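Local coordinates for protein inositol 2-dehydrogenase/D-chiro-inositol 3-dehydrogenase (Lactobacillus casei, PDB 4MIY) that oxidises myo-inositol and D-chiro-inositol to their keto forms, using NAD+ as hydride acceptor, at residues A[145-159]-A[232-246]. Sequence-based numbering, arbitrary orientation. Where two conformers were deposited one is given.
With GOL (glycerol), chain G; GOL (glycerol), chain S.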
loop_
_atom_site.group_PDB
_atom_site.type_symbol
_atom_site.label_atom_id
_atom_site.label_comp_id
_atom_site.label_asym_id
_atom_site.label_seq_id
_atom_site.Cartn_x
_atom_site.Cartn_y
_atom_site.Cartn_z
ATOM N N ILE A 145 -13.494 -7.313 14.700
ATOM C CA ILE A 145 -13.668 -8.333 13.684
ATOM C C ILE A 145 -14.355 -9.607 14.185
ATOM O O ILE A 145 -14.390 -10.606 13.518
ATOM C CB ILE A 145 -12.358 -8.702 12.940
ATOM C CG1 ILE A 145 -11.395 -9.450 13.848
ATOM C CG2 ILE A 145 -11.753 -7.484 12.318
ATOM C CD1 ILE A 145 -10.185 -9.958 13.168
ATOM N N GLY A 146 -14.945 -9.504 15.355
ATOM C CA GLY A 146 -15.564 -10.663 15.932
ATOM C C GLY A 146 -14.559 -11.685 16.404
ATOM O O GLY A 146 -13.449 -11.385 16.655
ATOM N N ALA A 147 -14.981 -12.924 16.491
ATOM C CA ALA A 147 -14.115 -13.980 16.958
ATOM C C ALA A 147 -13.098 -14.403 15.904
ATOM O O ALA A 147 -13.396 -14.489 14.761
ATOM C CB ALA A 147 -14.937 -15.162 17.385
ATOM N N PRO A 148 -11.891 -14.695 16.350
ATOM C CA PRO A 148 -10.837 -15.201 15.484
ATOM C C PRO A 148 -11.037 -16.641 15.075
ATOM O O PRO A 148 -11.107 -17.500 15.886
ATOM C CB PRO A 148 -9.596 -15.041 16.326
ATOM C CG PRO A 148 -10.083 -15.046 17.717
ATOM C CD PRO A 148 -11.400 -14.396 17.700
ATOM N N LEU A 149 -11.092 -16.867 13.784
ATOM C CA LEU A 149 -11.454 -18.156 13.259
ATOM C C LEU A 149 -10.237 -18.875 12.755
ATOM O O LEU A 149 -10.079 -20.029 12.965
ATOM C CB LEU A 149 -12.451 -17.978 12.129
ATOM C CG LEU A 149 -13.732 -17.260 12.495
ATOM C CD1 LEU A 149 -14.537 -16.975 11.267
ATOM C CD2 LEU A 149 -14.510 -18.064 13.514
ATOM N N VAL A 150 -9.400 -18.134 12.050
ATOM C CA VAL A 150 -8.185 -18.623 11.450
ATOM C C VAL A 150 -7.094 -17.568 11.620
ATOM O O VAL A 150 -7.378 -16.426 11.610
ATOM C CB VAL A 150 -8.378 -18.948 9.951
ATOM C CG1 VAL A 150 -7.059 -19.400 9.306
ATOM C CG2 VAL A 150 -9.451 -19.997 9.766
ATOM N N VAL A 151 -5.865 -18.010 11.820
ATOM C CA VAL A 151 -4.703 -17.151 11.818
ATOM C C VAL A 151 -3.716 -17.671 10.775
ATOM O O VAL A 151 -3.421 -18.833 10.737
ATOM C CB VAL A 151 -4.002 -17.101 13.184
ATOM C CG1 VAL A 151 -2.744 -16.265 13.139
ATOM C CG2 VAL A 151 -4.905 -16.587 14.247
ATOM N N ARG A 152 -3.259 -16.790 9.908
ATOM C CA ARG A 152 -2.246 -17.149 8.952
ATOM C C ARG A 152 -0.988 -16.341 9.185
ATOM O O ARG A 152 -1.033 -15.161 9.258
ATOM C CB ARG A 152 -2.736 -16.947 7.548
ATOM C CG ARG A 152 -3.786 -17.936 7.148
ATOM C CD ARG A 152 -4.263 -17.756 5.762
ATOM N NE ARG A 152 -4.359 -19.026 5.120
ATOM C CZ ARG A 152 -4.640 -19.222 3.843
ATOM N NH1 ARG A 152 -4.882 -18.220 3.038
ATOM N NH2 ARG A 152 -4.702 -20.439 3.395
ATOM N N ALA A 153 0.140 -17.015 9.288
ATOM C CA ALA A 153 1.368 -16.363 9.615
ATOM C C ALA A 153 2.527 -16.902 8.798
ATOM O O ALA A 153 2.469 -17.989 8.306
ATOM C CB ALA A 153 1.647 -16.491 11.077
ATOM N N SER A 154 3.554 -16.085 8.687
ATOM C CA SER A 154 4.800 -16.462 8.017
ATOM C C SER A 154 5.982 -16.035 8.836
ATOM O O SER A 154 5.996 -14.990 9.400
ATOM C CB SER A 154 4.914 -15.848 6.625
ATOM O OG SER A 154 3.858 -16.248 5.817
ATOM N N HIS A 155 6.964 -16.914 8.888
ATOM C CA HIS A 155 8.237 -16.630 9.472
ATOM C C HIS A 155 9.289 -16.924 8.409
ATOM O O HIS A 155 9.606 -18.028 8.137
ATOM C CB HIS A 155 8.447 -17.448 10.754
ATOM C CG HIS A 155 9.569 -16.961 11.613
ATOM N ND1 HIS A 155 9.691 -17.315 12.934
ATOM C CD2 HIS A 155 10.637 -16.195 11.335
ATOM C CE1 HIS A 155 10.765 -16.756 13.437
ATOM N NE2 HIS A 155 11.360 -16.071 12.488
ATOM N N ILE A 156 9.751 -15.845 7.803
ATOM C CA ILE A 156 10.588 -15.858 6.625
ATOM C C ILE A 156 11.993 -15.358 6.984
ATOM O O ILE A 156 12.165 -14.320 7.565
ATOM C CB ILE A 156 10.016 -14.963 5.540
ATOM C CG1 ILE A 156 8.563 -15.313 5.222
ATOM C CG2 ILE A 156 10.818 -15.032 4.284
ATOM C CD1 ILE A 156 8.350 -16.674 4.762
ATOM N N ASN A 157 12.985 -16.152 6.647
ATOM C CA ASN A 157 14.369 -15.837 6.912
ATOM C C ASN A 157 15.162 -16.123 5.641
ATOM O O ASN A 157 14.834 -17.012 4.917
ATOM C CB ASN A 157 14.833 -16.681 8.096
ATOM C CG ASN A 157 16.274 -16.504 8.423
ATOM O OD1 ASN A 157 16.652 -15.599 9.124
ATOM N ND2 ASN A 157 17.090 -17.380 7.907
ATOM N N PRO A 158 16.180 -15.327 5.371
ATOM C CA PRO A 158 16.834 -15.455 4.060
ATOM C C PRO A 158 17.736 -16.695 3.859
ATOM O O PRO A 158 17.707 -17.301 2.835
ATOM C CB PRO A 158 17.652 -14.179 3.973
ATOM C CG PRO A 158 17.779 -13.688 5.391
ATOM C CD PRO A 158 16.602 -14.129 6.105
ATOM N N ASN A 159 18.498 -17.034 4.882
ATOM C CA ASN A 159 19.453 -18.133 4.832
ATOM C C ASN A 159 19.876 -18.540 6.238
ATOM O O ASN A 159 19.770 -17.773 7.146
ATOM C CB ASN A 159 20.700 -17.748 4.018
ATOM C CG ASN A 159 20.564 -18.049 2.542
ATOM O OD1 ASN A 159 20.398 -19.190 2.153
ATOM N ND2 ASN A 159 20.663 -17.025 1.714
ATOM N N ALA A 232 14.673 -18.523 2.315
ATOM C CA ALA A 232 13.851 -17.782 1.401
ATOM C C ALA A 232 14.552 -16.800 0.494
ATOM O O ALA A 232 13.969 -16.340 -0.423
ATOM C CB ALA A 232 12.778 -17.055 2.191
ATOM N N GLN A 233 15.791 -16.481 0.827
ATOM C CA GLN A 233 16.694 -15.621 0.078
ATOM C C GLN A 233 16.408 -14.102 0.117
ATOM O O GLN A 233 17.280 -13.325 0.300
ATOM C CB GLN A 233 16.868 -16.078 -1.377
ATOM C CG GLN A 233 17.255 -17.537 -1.553
ATOM C CD GLN A 233 18.540 -17.899 -0.867
ATOM O OE1 GLN A 233 19.554 -17.339 -1.136
ATOM N NE2 GLN A 233 18.476 -18.841 0.023
ATOM N N TYR A 234 15.153 -13.728 -0.041
ATOM C CA TYR A 234 14.832 -12.351 -0.343
ATOM C C TYR A 234 14.948 -11.399 0.852
ATOM O O TYR A 234 15.178 -10.261 0.681
ATOM C CB TYR A 234 13.440 -12.219 -0.990
ATOM C CG TYR A 234 12.258 -12.279 -0.056
ATOM C CD1 TYR A 234 11.824 -11.166 0.599
ATOM C CD2 TYR A 234 11.587 -13.440 0.157
ATOM C CE1 TYR A 234 10.769 -11.213 1.440
ATOM C CE2 TYR A 234 10.528 -13.494 1.007
ATOM C CZ TYR A 234 10.119 -12.378 1.630
ATOM O OH TYR A 234 9.068 -12.402 2.500
ATOM N N GLY A 235 14.743 -11.916 2.044
ATOM C CA GLY A 235 14.642 -11.101 3.218
ATOM C C GLY A 235 14.192 -11.813 4.475
ATOM O O GLY A 235 13.919 -12.972 4.454
ATOM N N TYR A 236 14.193 -11.065 5.569
ATOM C CA TYR A 236 13.611 -11.473 6.818
ATOM C C TYR A 236 12.262 -10.793 6.984
ATOM O O TYR A 236 12.165 -9.603 6.922
ATOM C CB TYR A 236 14.527 -11.173 8.028
ATOM C CG TYR A 236 13.941 -11.715 9.309
ATOM C CD1 TYR A 236 14.133 -13.021 9.665
ATOM C CD2 TYR A 236 13.136 -10.946 10.129
ATOM C CE1 TYR A 236 13.574 -13.526 10.765
ATOM C CE2 TYR A 236 12.577 -11.462 11.240
ATOM C CZ TYR A 236 12.771 -12.753 11.550
ATOM O OH TYR A 236 12.192 -13.285 12.663
ATOM N N GLU A 237 11.231 -11.576 7.205
ATOM C CA GLU A 237 9.903 -11.031 7.315
ATOM C C GLU A 237 9.010 -11.842 8.236
ATOM O O GLU A 237 9.018 -13.034 8.196
ATOM C CB GLU A 237 9.290 -10.874 5.917
ATOM C CG GLU A 237 8.040 -10.071 5.871
ATOM C CD GLU A 237 7.608 -9.688 4.456
ATOM O OE1 GLU A 237 8.232 -10.093 3.484
ATOM O OE2 GLU A 237 6.605 -8.996 4.354
ATOM N N VAL A 238 8.257 -11.135 9.063
ATOM C CA VAL A 238 7.230 -11.701 9.906
ATOM C C VAL A 238 5.855 -11.188 9.448
ATOM O O VAL A 238 5.637 -10.023 9.380
ATOM C CB VAL A 238 7.523 -11.361 11.392
ATOM C CG1 VAL A 238 6.395 -11.710 12.292
ATOM C CG2 VAL A 238 8.801 -12.044 11.862
ATOM N N LYS A 239 4.985 -12.105 9.076
ATOM C CA LYS A 239 3.652 -11.761 8.616
ATOM C C LYS A 239 2.615 -12.384 9.532
ATOM O O LYS A 239 2.822 -13.431 10.049
ATOM C CB LYS A 239 3.408 -12.274 7.188
ATOM C CG LYS A 239 4.465 -11.922 6.165
ATOM C CD LYS A 239 4.058 -12.491 4.829
ATOM C CE LYS A 239 5.079 -12.246 3.728
ATOM N NZ LYS A 239 4.542 -12.549 2.416
ATOM N N LEU A 240 1.499 -11.713 9.698
ATOM C CA LEU A 240 0.463 -12.144 10.597
ATOM C C LEU A 240 -0.879 -11.615 10.145
ATOM O O LEU A 240 -1.026 -10.467 9.919
ATOM C CB LEU A 240 0.764 -11.654 12.009
ATOM C CG LEU A 240 -0.266 -11.979 13.089
ATOM C CD1 LEU A 240 -0.356 -13.467 13.278
ATOM C CD2 LEU A 240 0.147 -11.335 14.335
ATOM N N GLU A 241 -1.827 -12.509 9.991
ATOM C CA GLU A 241 -3.165 -12.199 9.566
ATOM C C GLU A 241 -4.142 -12.967 10.447
ATOM O O GLU A 241 -4.011 -14.136 10.614
ATOM C CB GLU A 241 -3.340 -12.616 8.107
ATOM C CG GLU A 241 -4.666 -12.392 7.537
ATOM C CD GLU A 241 -4.816 -12.991 6.142
ATOM O OE1 GLU A 241 -3.981 -13.774 5.741
ATOM O OE2 GLU A 241 -5.769 -12.655 5.463
ATOM N N VAL A 242 -5.109 -12.260 10.995
ATOM C CA VAL A 242 -6.184 -12.856 11.750
ATOM C C VAL A 242 -7.491 -12.715 10.988
ATOM O O VAL A 242 -7.884 -11.651 10.633
ATOM C CB VAL A 242 -6.311 -12.233 13.169
ATOM C CG1 VAL A 242 -7.442 -12.907 13.954
ATOM C CG2 VAL A 242 -5.045 -12.329 13.892
ATOM N N ILE A 243 -8.124 -13.845 10.724
ATOM C CA ILE A 243 -9.411 -13.906 10.086
ATOM C C ILE A 243 -10.501 -13.992 11.116
ATOM O O ILE A 243 -10.590 -14.955 11.802
ATOM C CB ILE A 243 -9.529 -15.181 9.258
ATOM C CG1 ILE A 243 -8.342 -15.324 8.323
ATOM C CG2 ILE A 243 -10.847 -15.237 8.557
ATOM C CD1 ILE A 243 -8.265 -14.327 7.411
ATOM N N GLY A 244 -11.342 -12.988 11.158
ATOM C CA GLY A 244 -12.437 -12.945 12.084
ATOM C C GLY A 244 -13.765 -13.187 11.422
ATOM O O GLY A 244 -13.869 -13.236 10.236
ATOM N N GLU A 245 -14.785 -13.312 12.244
ATOM C CA GLU A 245 -16.154 -13.489 11.788
ATOM C C GLU A 245 -16.623 -12.357 10.886
ATOM O O GLU A 245 -17.308 -12.591 9.960
ATOM C CB GLU A 245 -17.098 -13.641 13.009
ATOM C CG GLU A 245 -16.853 -14.889 13.762
ATOM C CD GLU A 245 -17.592 -14.978 15.048
ATOM O OE1 GLU A 245 -17.684 -13.994 15.734
ATOM O OE2 GLU A 245 -18.011 -16.093 15.352
ATOM N N THR A 246 -16.196 -11.140 11.179
ATOM C CA THR A 246 -16.744 -10.002 10.490
ATOM C C THR A 246 -15.716 -9.125 9.804
ATOM O O THR A 246 -16.050 -8.114 9.238
ATOM C CB THR A 246 -17.577 -9.128 11.427
ATOM O OG1 THR A 246 -16.728 -8.488 12.362
ATOM C CG2 THR A 246 -18.631 -9.947 12.146
HETATM C C1 GOL G . 0.196 -15.354 4.336
HETATM O O1 GOL G . 1.294 -15.999 3.810
HETATM C C2 GOL G . 0.686 -14.555 5.540
HETATM O O2 GOL G . 1.265 -15.468 6.405
HETATM C C3 GOL G . -0.427 -13.859 6.294
HETATM O O3 GOL G . -1.210 -13.131 5.396
HETATM C C1 GOL S . -3.242 -15.324 2.846
HETATM O O1 GOL S . -4.372 -15.380 3.688
HETATM C C2 GOL S . -3.689 -14.952 1.442
HETATM O O2 GOL S . -4.523 -15.980 1.052
HETATM C C3 GOL S . -2.625 -14.790 0.378
HETATM O O3 GOL S . -1.646 -13.917 0.890
HETATM O O HOH W 1 4.768 -15.604 3.141
#
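Strands 148-156 and 237-244 pair antiparallel in the large mixed sheet of the C-terminal alpha/beta domain, and near one end L149 and V150 both face I243 in a classic beta bulge. There I243 O takes L149 N at 2.8 Å and V150 N only weakly. Beyond the bulge, E245 reaches back with an extended chain, and A147 N meets its OE1 from above the carboxylate plane.

On the face with V151, A153 and L240, V151 CG1 lies anti to the backbone N and touches L240 CD1 at 3.7 Å; helix 168-185 packs over A153 and L240. R152, S154, K239 and I243, on the opposite face, meet a second subunit. Here O1 of one of two glycerols, probably from the crystallisation liquor, accepts from R152 NH1 at the guanidinium edge and donates to E241 OE1, while one water links S154 OG to K239 NZ, whose salt bridges run to E248 and E241 of that subunit.

I156 CG2 wedges between A232 CB (3.5 Å) and the Y234 ring. H155 and Y236 meet rim to rim, planes 86° apart, with a weak bond from H155 NE2 to Y236 OH; E177 holds H155 ND1.

Q233 folds back at chi2 (-59°), and in the N159 conformer modelled here Q233 NE2 gives to N159 OD1 at 2.9 Å and N159 ND2 to Q233 OE1 at 3.1 Å, the amide planes 72° apart. With an alanine at this position, the N159 amide would probably lose both mates and be freer to turn. T231 O also takes Q233 NE2.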